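Side-chain contacts in RNA-binding protein RMD9, mitochondrial (Saccharomyces cerevisiae S288C, PDB 7A9X), which binds a dodecameric RNA motif in the 3'-UTR of mitochondrial mRNAs and takes part in the processing or stability of these transcripts: residues S321-N324 with S325-N329; Y282-E285 with T286-F290; G292-N296 with L297-E301; N353-N356 with P357-S361. One frame throughout, in Å; residues are numbered along the deposited sequence.

In chain order come interaction 2, interaction 3, interaction 1 and interaction 4, along the helical array of pentatricopeptide repeats, interaction 4 starting in the linker between two of them. Interaction 2 lies on helix 281-292, interaction 3 covers the turn into helix 297-308, interaction 1 lies on helix 320-334, and interaction 4 opens helix 357-374. The centres of interactions 2 and 3 are about 12 Å apart and those of 1 and 3 about 10 Å; both pairs touch. Interaction 4 stands about 16 Å from interaction 1, centre to centre, without contact. Interactions 1, 2 and 4 thus present nucleotide contacts along the RNA, while interaction 3, its nearest atom about 11 Å away, joins two helices.

Interaction 1 (S321-N324 with S325-N329); sequences STVN and SFLQN. With nucleotides of chain B.
Val323 and Leu327 stand one turn apart on helix 320-334, within the stretch assigned to the fifth pentatricopeptide repeat, and their side chains meet with CG1 of Val323 4.2 Å from CD1 of Leu327. Leu327 holds CG beside its own backbone N (chi1 -70°), which folds the side chain back over the preceding turn and brings CG to 3.4 Å from Val323 O. That oxygen also accepts the backbone N of Leu327 at 2.8 Å, in a nearly straight alpha-helical bond. Gln328 repeats the pattern one residue on: its CG packs 3.2 Å from Asn324 O, while its own N donates to the same oxygen. Phe326 does the reverse. With CG trans to the backbone N (chi1 180°) its ring swings off 321-324 and packs on Leu297 and Ala300 of helix 297-308. Ser325 turns its OG out to a hydrogen bond with Gly292 O at the end of helix 281-292, and Thr322 OG1 is held by Gln319. Asn324 packs on Leu363 and Thr366 of helix 357-374, and its ND2 makes a weak hydrogen bond to Ser362 OG. One helix thus sends side chains to four surrounding helices, while Ser321 lies beside the RNA, its OG 3.6 Å from C4' of nucleotide A7 of chain B.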
# COMPACT_ATOMS: atom_id res chain seq x y z
N SER A 321 2.50 -6.68 5.32
CA SER A 321 3.38 -5.56 5.64
C SER A 321 4.37 -5.94 6.73
O SER A 321 5.55 -5.56 6.67
CB SER A 321 2.56 -4.34 6.05
OG SER A 321 1.69 -4.66 7.13
N THR A 322 3.91 -6.68 7.73
CA THR A 322 4.79 -7.17 8.78
C THR A 322 5.81 -8.17 8.23
O THR A 322 6.98 -8.15 8.62
CB THR A 322 3.96 -7.82 9.89
OG1 THR A 322 2.97 -6.88 10.35
CG2 THR A 322 4.84 -8.24 11.05
N VAL A 323 5.37 -9.05 7.33
CA VAL A 323 6.29 -10.02 6.74
C VAL A 323 7.32 -9.32 5.86
O VAL A 323 8.51 -9.64 5.91
CB VAL A 323 5.49 -11.08 5.95
CG1 VAL A 323 6.43 -12.11 5.36
CG2 VAL A 323 4.48 -11.74 6.86
N ASN A 324 6.88 -8.35 5.05
CA ASN A 324 7.80 -7.62 4.18
C ASN A 324 8.89 -6.92 4.98
O ASN A 324 10.07 -6.96 4.62
CB ASN A 324 7.04 -6.61 3.32
CG ASN A 324 6.12 -7.26 2.32
OD1 ASN A 324 6.32 -8.41 1.92
ND2 ASN A 324 5.09 -6.53 1.90
N SER A 325 8.50 -6.26 6.08
CA SER A 325 9.48 -5.59 6.92
C SER A 325 10.45 -6.59 7.54
O SER A 325 11.65 -6.31 7.66
CB SER A 325 8.78 -4.79 8.01
OG SER A 325 9.71 -4.25 8.94
N PHE A 326 9.95 -7.76 7.93
CA PHE A 326 10.81 -8.80 8.49
C PHE A 326 11.80 -9.31 7.44
O PHE A 326 12.99 -9.49 7.74
CB PHE A 326 9.95 -9.93 9.04
CG PHE A 326 10.72 -11.07 9.64
CD1 PHE A 326 11.77 -10.84 10.51
CD2 PHE A 326 10.38 -12.38 9.35
CE1 PHE A 326 12.48 -11.89 11.07
CE2 PHE A 326 11.08 -13.44 9.90
CZ PHE A 326 12.13 -13.19 10.76
N LEU A 327 11.33 -9.55 6.22
CA LEU A 327 12.22 -9.98 5.14
C LEU A 327 13.28 -8.92 4.85
O LEU A 327 14.44 -9.25 4.61
CB LEU A 327 11.41 -10.27 3.88
CG LEU A 327 10.50 -11.50 3.89
CD1 LEU A 327 9.63 -11.52 2.65
CD2 LEU A 327 11.34 -12.76 3.98
N GLN A 328 12.89 -7.65 4.87
CA GLN A 328 13.84 -6.58 4.56
C GLN A 328 14.89 -6.44 5.66
O GLN A 328 16.06 -6.17 5.38
CB GLN A 328 13.10 -5.27 4.34
CG GLN A 328 12.31 -5.24 3.04
CD GLN A 328 11.40 -4.03 2.93
OE1 GLN A 328 11.15 -3.32 3.91
NE2 GLN A 328 10.88 -3.78 1.73
N ASN A 329 14.49 -6.63 6.92
CA ASN A 329 15.44 -6.55 8.03
C ASN A 329 16.46 -7.68 7.97
O ASN A 329 17.64 -7.48 8.29
CB ASN A 329 14.70 -6.55 9.36
CG ASN A 329 13.94 -5.27 9.61
OD1 ASN A 329 14.27 -4.23 9.05
ND2 ASN A 329 12.92 -5.34 10.45
P A B 7 -4.09 -2.49 6.39
OP1 A B 7 -3.26 -1.71 7.35
OP2 A B 7 -5.01 -1.77 5.47
O5' A B 7 -3.13 -3.39 5.50
C5' A B 7 -1.75 -3.58 5.82
C4' A B 7 -1.10 -4.57 4.89
O4' A B 7 -1.43 -5.92 5.31
C3' A B 7 -1.54 -4.46 3.43
O3' A B 7 -0.48 -4.90 2.58
C2' A B 7 -2.67 -5.48 3.36
O2' A B 7 -2.97 -5.95 2.07
C1' A B 7 -2.13 -6.58 4.27
N9 A B 7 -3.17 -7.41 4.88
C8 A B 7 -4.39 -7.00 5.37
N7 A B 7 -5.11 -7.98 5.86
C5 A B 7 -4.31 -9.10 5.69
C6 A B 7 -4.51 -10.46 6.01
N6 A B 7 -5.61 -10.93 6.59
N1 A B 7 -3.52 -11.32 5.70
C2 A B 7 -2.41 -10.85 5.12
N3 A B 7 -2.11 -9.60 4.77
C4 A B 7 -3.12 -8.77 5.09

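Interaction 2 (Y282-E285 with T286-F290); sequences YLIE and THLSF. With nucleotides of chain B.
Thr286 reaches back one turn to Tyr282 on helix 281-292, part of the fourth pentatricopeptide repeat, and doubles the hydrogen bonding of a single carbonyl. Its OG1, set between backbone N and carbonyl carbon (chi1 50°), donates to Tyr282 O at 3.0 Å, in the carbonyl plane on a lone pair; its backbone N reaches the same oxygen at 3.3 Å, tilted out of that plane. Ordinary helical bonds follow from His287, Leu288 and Ser289 to Leu283, Ile284 and Glu285.

The apolar part is a ridge one turn long: Ile284 and Leu288 lie side by side, pointing the same way, with CG2 of Ile284 3.9 Å from CD1 of Leu288.

Contacts with chain B gather on 282-285. Tyr282 lies beneath the ribose of A4, whose O2' sits 3.2 Å above the ring plane over its centre, and the phenol OH makes a very short bond, 2.5 Å, to OP1 of A3. Replacing the tyrosine by a leucine is likely to cost OP1 of A3 this hydroxyl donor and to take the aromatic face from under O2' of A4. Glu285 brings OE2 to 3.3 Å from OP1 of U5; a long, weak ion pair between OE1 and Lys253 may ease the crowding of negative charge.

Behind the RNA-facing side, His287 is hydrogen-bonded through ND1 to Tyr314 OH and through NE2 to Phe303 O, Phe290 stacks on Phe303 of helix 297-308, and Thr286 and Phe290 pack against Phe268 of helix 261-270.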
# COMPACT_ATOMS: atom_id res chain seq x y z
N TYR A 282 -5.32 -5.93 20.54
CA TYR A 282 -4.09 -5.37 21.09
C TYR A 282 -2.96 -6.39 21.06
O TYR A 282 -1.79 -6.02 20.87
CB TYR A 282 -4.33 -4.89 22.52
CG TYR A 282 -5.43 -3.86 22.66
CD1 TYR A 282 -5.19 -2.53 22.33
CD2 TYR A 282 -6.69 -4.20 23.11
CE1 TYR A 282 -6.18 -1.57 22.46
CE2 TYR A 282 -7.69 -3.26 23.24
CZ TYR A 282 -7.43 -1.94 22.91
OH TYR A 282 -8.41 -0.99 23.04
N LEU A 283 -3.28 -7.68 21.23
CA LEU A 283 -2.27 -8.72 21.14
C LEU A 283 -1.80 -8.93 19.71
O LEU A 283 -0.68 -9.39 19.49
CB LEU A 283 -2.82 -10.03 21.71
CG LEU A 283 -3.10 -10.03 23.21
CD1 LEU A 283 -3.86 -11.27 23.62
CD2 LEU A 283 -1.79 -9.92 23.98
N ILE A 284 -2.64 -8.61 18.72
CA ILE A 284 -2.24 -8.76 17.33
C ILE A 284 -1.20 -7.70 16.96
O ILE A 284 -0.16 -8.00 16.37
CB ILE A 284 -3.46 -8.68 16.39
CG1 ILE A 284 -4.51 -9.71 16.79
CG2 ILE A 284 -3.04 -8.91 14.95
CD1 ILE A 284 -5.72 -9.66 15.89
N GLU A 285 -1.48 -6.43 17.31
CA GLU A 285 -0.56 -5.35 16.99
C GLU A 285 0.81 -5.58 17.62
O GLU A 285 1.84 -5.45 16.96
CB GLU A 285 -1.13 -4.01 17.44
CG GLU A 285 -2.31 -3.50 16.64
CD GLU A 285 -2.49 -2.01 16.79
OE1 GLU A 285 -1.96 -1.25 15.95
OE2 GLU A 285 -3.16 -1.58 17.75
N THR A 286 0.83 -5.93 18.91
CA THR A 286 2.10 -6.14 19.59
C THR A 286 2.84 -7.34 19.02
O THR A 286 4.04 -7.26 18.73
CB THR A 286 1.89 -6.29 21.10
OG1 THR A 286 0.87 -7.27 21.34
CG2 THR A 286 1.47 -4.97 21.71
N HIS A 287 2.14 -8.47 18.85
CA HIS A 287 2.77 -9.65 18.27
C HIS A 287 3.40 -9.33 16.92
O HIS A 287 4.57 -9.65 16.68
CB HIS A 287 1.74 -10.78 18.14
CG HIS A 287 2.33 -12.11 17.78
ND1 HIS A 287 2.06 -13.25 18.49
CD2 HIS A 287 3.16 -12.48 16.77
CE1 HIS A 287 2.71 -14.27 17.95
NE2 HIS A 287 3.38 -13.83 16.90
N LEU A 288 2.64 -8.69 16.03
CA LEU A 288 3.19 -8.31 14.73
C LEU A 288 4.34 -7.32 14.88
O LEU A 288 5.27 -7.32 14.06
CB LEU A 288 2.10 -7.72 13.84
CG LEU A 288 0.99 -8.67 13.39
CD1 LEU A 288 -0.05 -7.93 12.57
CD2 LEU A 288 1.57 -9.84 12.61
N SER A 289 4.31 -6.48 15.91
CA SER A 289 5.42 -5.56 16.15
C SER A 289 6.71 -6.31 16.46
O SER A 289 7.79 -5.90 16.02
CB SER A 289 5.07 -4.58 17.27
OG SER A 289 6.08 -3.61 17.43
N PHE A 290 6.62 -7.41 17.21
CA PHE A 290 7.81 -8.22 17.47
C PHE A 290 8.39 -8.79 16.18
O PHE A 290 9.60 -9.01 16.09
CB PHE A 290 7.50 -9.35 18.44
CG PHE A 290 7.46 -8.93 19.88
CD1 PHE A 290 8.63 -8.69 20.58
CD2 PHE A 290 6.25 -8.80 20.55
CE1 PHE A 290 8.60 -8.31 21.91
CE2 PHE A 290 6.21 -8.42 21.88
CZ PHE A 290 7.39 -8.17 22.56
P A B 4 -12.85 -0.02 19.10
OP1 A B 4 -12.71 1.36 19.61
OP2 A B 4 -13.43 -0.25 17.75
O5' A B 4 -11.42 -0.73 19.09
C5' A B 4 -10.61 -0.77 20.26
C4' A B 4 -9.75 -2.02 20.28
O4' A B 4 -10.58 -3.18 20.56
C3' A B 4 -9.04 -2.37 18.98
O3' A B 4 -7.85 -1.63 18.78
C2' A B 4 -8.82 -3.87 19.12
O2' A B 4 -7.72 -4.13 19.97
C1' A B 4 -10.10 -4.29 19.84
N9 A B 4 -11.14 -4.69 18.87
C8 A B 4 -12.29 -4.02 18.54
N7 A B 4 -13.01 -4.62 17.62
C5 A B 4 -12.28 -5.77 17.33
C6 A B 4 -12.50 -6.83 16.43
N6 A B 4 -13.57 -6.91 15.64
N1 A B 4 -11.58 -7.82 16.38
C2 A B 4 -10.51 -7.73 17.18
N3 A B 4 -10.19 -6.79 18.06
C4 A B 4 -11.12 -5.82 18.08
P U B 5 -7.48 -1.08 17.31
OP1 U B 5 -6.18 -0.36 17.39
OP2 U B 5 -8.67 -0.39 16.76
O5' U B 5 -7.22 -2.39 16.45
C5' U B 5 -6.19 -3.30 16.81
C4' U B 5 -6.22 -4.52 15.92
O4' U B 5 -7.45 -5.26 16.16
C3' U B 5 -6.25 -4.23 14.43
O3' U B 5 -4.98 -3.93 13.89
C2' U B 5 -6.88 -5.50 13.86
O2' U B 5 -5.94 -6.55 13.80
C1' U B 5 -7.91 -5.83 14.95
N1 U B 5 -9.23 -5.25 14.63
C2 U B 5 -10.01 -5.98 13.74
O2 U B 5 -9.65 -7.04 13.27
N3 U B 5 -11.23 -5.42 13.45
C4 U B 5 -11.73 -4.23 13.93
O4 U B 5 -12.85 -3.86 13.57
C5 U B 5 -10.87 -3.53 14.84
C6 U B 5 -9.67 -4.05 15.14
P A B 3 -11.45 -0.59 24.87
OP1 A B 3 -10.42 -1.53 24.34
OP2 A B 3 -11.06 0.79 25.24
O5' A B 3 -12.61 -0.49 23.79
C5' A B 3 -13.21 -1.66 23.24
C4' A B 3 -14.43 -1.32 22.44
O4' A B 3 -15.42 -0.71 23.30
C3' A B 3 -14.23 -0.30 21.33
O3' A B 3 -13.71 -0.89 20.14
C2' A B 3 -15.62 0.30 21.16
O2' A B 3 -16.44 -0.55 20.38
C1' A B 3 -16.13 0.29 22.60
N9 A B 3 -15.93 1.58 23.28
C8 A B 3 -14.84 1.98 24.02
N7 A B 3 -14.94 3.19 24.51
C5 A B 3 -16.19 3.62 24.07
C6 A B 3 -16.90 4.82 24.25
N6 A B 3 -16.43 5.85 24.95
N1 A B 3 -18.11 4.92 23.67
C2 A B 3 -18.58 3.89 22.97
N3 A B 3 -18.01 2.71 22.73
C4 A B 3 -16.80 2.64 23.31

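Interaction 3 (G292-N296 with L297-E301)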
# COMPACT_ATOMS: atom_id res chain seq x y z
N GLY A 292 7.97 -7.49 12.83
CA GLY A 292 8.39 -6.52 11.84
C GLY A 292 9.24 -5.38 12.36
O GLY A 292 9.84 -4.65 11.56
N ASP A 293 9.31 -5.20 13.68
CA ASP A 293 10.03 -4.08 14.26
C ASP A 293 11.23 -4.46 15.11
O ASP A 293 12.06 -3.59 15.39
CB ASP A 293 9.09 -3.21 15.10
CG ASP A 293 8.02 -2.54 14.27
OD1 ASP A 293 8.32 -2.18 13.11
OD2 ASP A 293 6.89 -2.38 14.77
N SER A 294 11.34 -5.72 15.54
CA SER A 294 12.47 -6.13 16.37
C SER A 294 13.72 -6.24 15.51
O SER A 294 13.75 -7.00 14.54
CB SER A 294 12.17 -7.45 17.07
OG SER A 294 11.04 -7.35 17.91
N LYS A 295 14.75 -5.47 15.87
CA LYS A 295 16.03 -5.60 15.19
C LYS A 295 16.71 -6.92 15.52
O LYS A 295 17.57 -7.37 14.75
CB LYS A 295 16.94 -4.42 15.55
CG LYS A 295 17.26 -3.52 14.36
CD LYS A 295 16.00 -3.08 13.65
CE LYS A 295 16.32 -2.24 12.43
NZ LYS A 295 15.08 -1.73 11.76
N ASN A 296 16.37 -7.54 16.65
CA ASN A 296 16.86 -8.88 16.97
C ASN A 296 16.07 -9.88 16.14
O ASN A 296 14.92 -10.20 16.45
CB ASN A 296 16.74 -9.17 18.46
CG ASN A 296 17.12 -10.60 18.80
OD1 ASN A 296 16.42 -11.27 19.56
ND2 ASN A 296 18.22 -11.07 18.24
N LEU A 297 16.69 -10.38 15.08
CA LEU A 297 16.00 -11.25 14.14
C LEU A 297 15.62 -12.59 14.76
O LEU A 297 14.67 -13.23 14.30
CB LEU A 297 16.86 -11.46 12.89
CG LEU A 297 17.11 -10.19 12.07
CD1 LEU A 297 18.09 -10.46 10.94
CD2 LEU A 297 15.80 -9.66 11.53
N THR A 298 16.36 -13.03 15.78
CA THR A 298 16.02 -14.30 16.42
C THR A 298 14.71 -14.20 17.20
O THR A 298 13.91 -15.14 17.21
CB THR A 298 17.16 -14.73 17.35
OG1 THR A 298 17.46 -13.68 18.27
CG2 THR A 298 18.41 -15.07 16.54
N LEU A 299 14.48 -13.06 17.86
CA LEU A 299 13.20 -12.84 18.53
C LEU A 299 12.08 -12.63 17.51
O LEU A 299 10.94 -13.07 17.73
CB LEU A 299 13.30 -11.64 19.47
CG LEU A 299 12.03 -11.22 20.21
CD1 LEU A 299 11.50 -12.35 21.06
CD2 LEU A 299 12.32 -9.99 21.06
N ALA A 300 12.38 -11.96 16.40
CA ALA A 300 11.36 -11.73 15.38
C ALA A 300 10.92 -13.04 14.74
O ALA A 300 9.73 -13.25 14.49
CB ALA A 300 11.89 -10.76 14.33
N GLU A 301 11.87 -13.94 14.48
CA GLU A 301 11.52 -15.20 13.83
C GLU A 301 10.75 -16.13 14.76
O GLU A 301 9.88 -16.88 14.30
CB GLU A 301 12.78 -15.91 13.31
CG GLU A 301 12.50 -17.26 12.67
CD GLU A 301 13.52 -17.62 11.61
OE1 GLU A 301 14.34 -16.75 11.24
OE2 GLU A 301 13.49 -18.77 11.13
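Asn296 caps the start of helix 297-308, accepting the backbone N of Leu299 on its side-chain oxygen as the N-cap residue. At the root of the side chain, CB lies 3.6 Å from Leu297 N. From there CG runs trans to the backbone N (chi1 174°), which lays the amide across the first helical turn, with CG itself 3.1 Å from Thr298 OG1. The branch ending in OD1 takes the capping bond: Leu299 N donates to it at 3.1 Å, but from well above the amide plane, 70° out of it, so the N-H approaches the group closer to its face than to a lone pair. OD1 also rests against CB of Leu299. The other branch, ND2, makes a weak, bent bond to Thr298 OG1 at 2.7 Å; the orientation of the amide rests on the capping bond, which needs an acceptor facing Leu299 N. Asn296 also serves the opening turn through its backbone: its O accepts Ala300 N at 3.1 Å in the first full helical bond. Farther back, CB of Ser294 packs 4.3 Å from CB of Ala300, while Ser294 OG is bonded to Phe290 O, tying the turn to the end of the helix before it. The turn from helix 281-292 into helix 297-308 leans on Tyr261 of helix 261-270, whose OH bonds Asn296 N and whose side chain touches Ser294 and Leu299; on helix 320-334, Leu297 packs against Ile330 and Gln334.

Interaction 4 (N353-N356 with P357-S361). With nucleotides of chain B.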
# COMPACT_ATOMS: atom_id res chain seq x y z
N ASN A 353 -4.30 -20.18 -0.77
CA ASN A 353 -5.39 -19.54 -1.50
C ASN A 353 -6.32 -18.77 -0.57
O ASN A 353 -7.38 -18.31 -1.02
CB ASN A 353 -6.19 -20.59 -2.28
CG ASN A 353 -5.31 -21.45 -3.17
OD1 ASN A 353 -5.03 -21.08 -4.32
ND2 ASN A 353 -4.88 -22.59 -2.66
N THR A 354 -5.95 -18.61 0.70
CA THR A 354 -6.84 -17.99 1.68
C THR A 354 -6.91 -16.47 1.51
O THR A 354 -7.94 -15.87 1.82
CB THR A 354 -6.38 -18.34 3.10
OG1 THR A 354 -6.12 -19.75 3.18
CG2 THR A 354 -7.45 -17.98 4.12
N VAL A 355 -5.84 -15.85 1.03
CA VAL A 355 -5.74 -14.40 1.00
C VAL A 355 -5.98 -13.90 -0.42
O VAL A 355 -6.00 -14.66 -1.38
CB VAL A 355 -4.38 -13.91 1.54
CG1 VAL A 355 -4.14 -14.45 2.94
CG2 VAL A 355 -3.26 -14.33 0.60
N ASN A 356 -6.14 -12.59 -0.54
CA ASN A 356 -6.34 -11.97 -1.84
C ASN A 356 -5.05 -12.02 -2.66
O ASN A 356 -3.95 -12.09 -2.10
CB ASN A 356 -6.80 -10.53 -1.67
CG ASN A 356 -7.92 -10.39 -0.65
OD1 ASN A 356 -9.08 -10.64 -0.95
ND2 ASN A 356 -7.55 -9.98 0.56
N PRO A 357 -5.16 -12.00 -3.99
CA PRO A 357 -3.95 -11.97 -4.82
C PRO A 357 -3.10 -10.73 -4.61
O PRO A 357 -1.89 -10.76 -4.87
CB PRO A 357 -4.50 -12.06 -6.25
CG PRO A 357 -5.84 -12.68 -6.10
CD PRO A 357 -6.38 -12.16 -4.80
N GLY A 358 -3.70 -9.62 -4.17
CA GLY A 358 -2.92 -8.43 -3.89
C GLY A 358 -1.98 -8.58 -2.71
O GLY A 358 -0.98 -7.86 -2.63
N ILE A 359 -2.28 -9.50 -1.80
CA ILE A 359 -1.41 -9.74 -0.65
C ILE A 359 -0.15 -10.49 -1.07
O ILE A 359 0.97 -10.10 -0.72
CB ILE A 359 -2.18 -10.50 0.45
CG1 ILE A 359 -3.29 -9.61 1.02
CG2 ILE A 359 -1.23 -10.99 1.53
CD1 ILE A 359 -4.17 -10.30 2.04
N LEU A 360 -0.32 -11.57 -1.83
CA LEU A 360 0.84 -12.31 -2.34
C LEU A 360 1.65 -11.47 -3.31
O LEU A 360 2.87 -11.63 -3.40
CB LEU A 360 0.38 -13.61 -3.00
CG LEU A 360 0.11 -14.77 -2.04
CD1 LEU A 360 -0.70 -15.85 -2.72
CD2 LEU A 360 1.42 -15.33 -1.52
N SER A 361 0.99 -10.57 -4.04
CA SER A 361 1.71 -9.65 -4.92
C SER A 361 2.66 -8.76 -4.13
O SER A 361 3.81 -8.55 -4.54
CB SER A 361 0.71 -8.79 -5.70
OG SER A 361 1.36 -7.81 -6.48
P A B 9 0.47 -0.33 -2.76
OP1 A B 9 0.77 0.75 -3.73
OP2 A B 9 -0.69 -1.22 -3.01
O5' A B 9 1.77 -1.25 -2.62
C5' A B 9 1.68 -2.58 -2.11
C4' A B 9 2.02 -3.63 -3.15
O4' A B 9 0.98 -4.65 -3.14
C3' A B 9 2.10 -3.17 -4.60
O3' A B 9 3.38 -2.65 -4.91
C2' A B 9 1.74 -4.42 -5.38
O2' A B 9 2.88 -5.27 -5.51
C1' A B 9 0.74 -5.11 -4.45
N9 A B 9 -0.67 -4.81 -4.79
C8 A B 9 -1.49 -3.90 -4.16
N7 A B 9 -2.70 -3.85 -4.66
C5 A B 9 -2.68 -4.79 -5.68
C6 A B 9 -3.67 -5.21 -6.59
N6 A B 9 -4.91 -4.72 -6.61
N1 A B 9 -3.34 -6.16 -7.48
C2 A B 9 -2.09 -6.65 -7.45
N3 A B 9 -1.08 -6.34 -6.65
C4 A B 9 -1.44 -5.39 -5.77
P A B 7 -4.09 -2.49 6.39
OP1 A B 7 -3.26 -1.71 7.35
OP2 A B 7 -5.01 -1.77 5.47
O5' A B 7 -3.13 -3.39 5.50
C5' A B 7 -1.75 -3.58 5.82
C4' A B 7 -1.10 -4.57 4.89
O4' A B 7 -1.43 -5.92 5.31
C3' A B 7 -1.54 -4.46 3.43
O3' A B 7 -0.48 -4.90 2.58
C2' A B 7 -2.67 -5.48 3.36
O2' A B 7 -2.97 -5.95 2.07
C1' A B 7 -2.13 -6.58 4.27
N9 A B 7 -3.17 -7.41 4.88
C8 A B 7 -4.39 -7.00 5.37
N7 A B 7 -5.11 -7.98 5.86
C5 A B 7 -4.31 -9.10 5.69
C6 A B 7 -4.51 -10.46 6.01
N6 A B 7 -5.61 -10.93 6.59
N1 A B 7 -3.52 -11.32 5.70
C2 A B 7 -2.41 -10.85 5.12
N3 A B 7 -2.11 -9.60 4.77
C4 A B 7 -3.12 -8.77 5.09
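The backbone turns into helix 357-374 at Asn356, whose carbonyl oxygen accepts Ile359 N at 3.1 Å from 60° above the carbonyl plane, an i to i+3 bond across the first turn in which Asn356 holds the N-cap position without a side-chain capping bond. Val355 and Ile359 cross at about a right angle, CB of Val355 lying 3.7 Å from CD1 of Ile359. ND2 of Asn356 approaches the same methyl at 3.7 Å. Ile359 extends CD1 against one face of the adenine of A7 of chain B, 3.5 Å from N3, and its CG2 lies against the N3-C2 side of the same base. With a serine in its place, the A7 base would probably lose the methyl packed on this face, and the contact with Val355 CB would be lost too. Two residues on, near the start of the sixth pentatricopeptide repeat, the contact turns polar: Ser361, with OG trans to its backbone N (chi1 175°), donates to N3 of A9 of chain B at 2.9 Å and accepts from the A9 O2' at 3.1 Å. Gly358, lacking a side chain, lets A9 lie close to the helix. The chemistry is thus split: apolar packing meets one face of A7, while one serine hydroxyl grips A9 by base and ribose at once, a pairing that uses the 2'-hydroxyl particular to RNA.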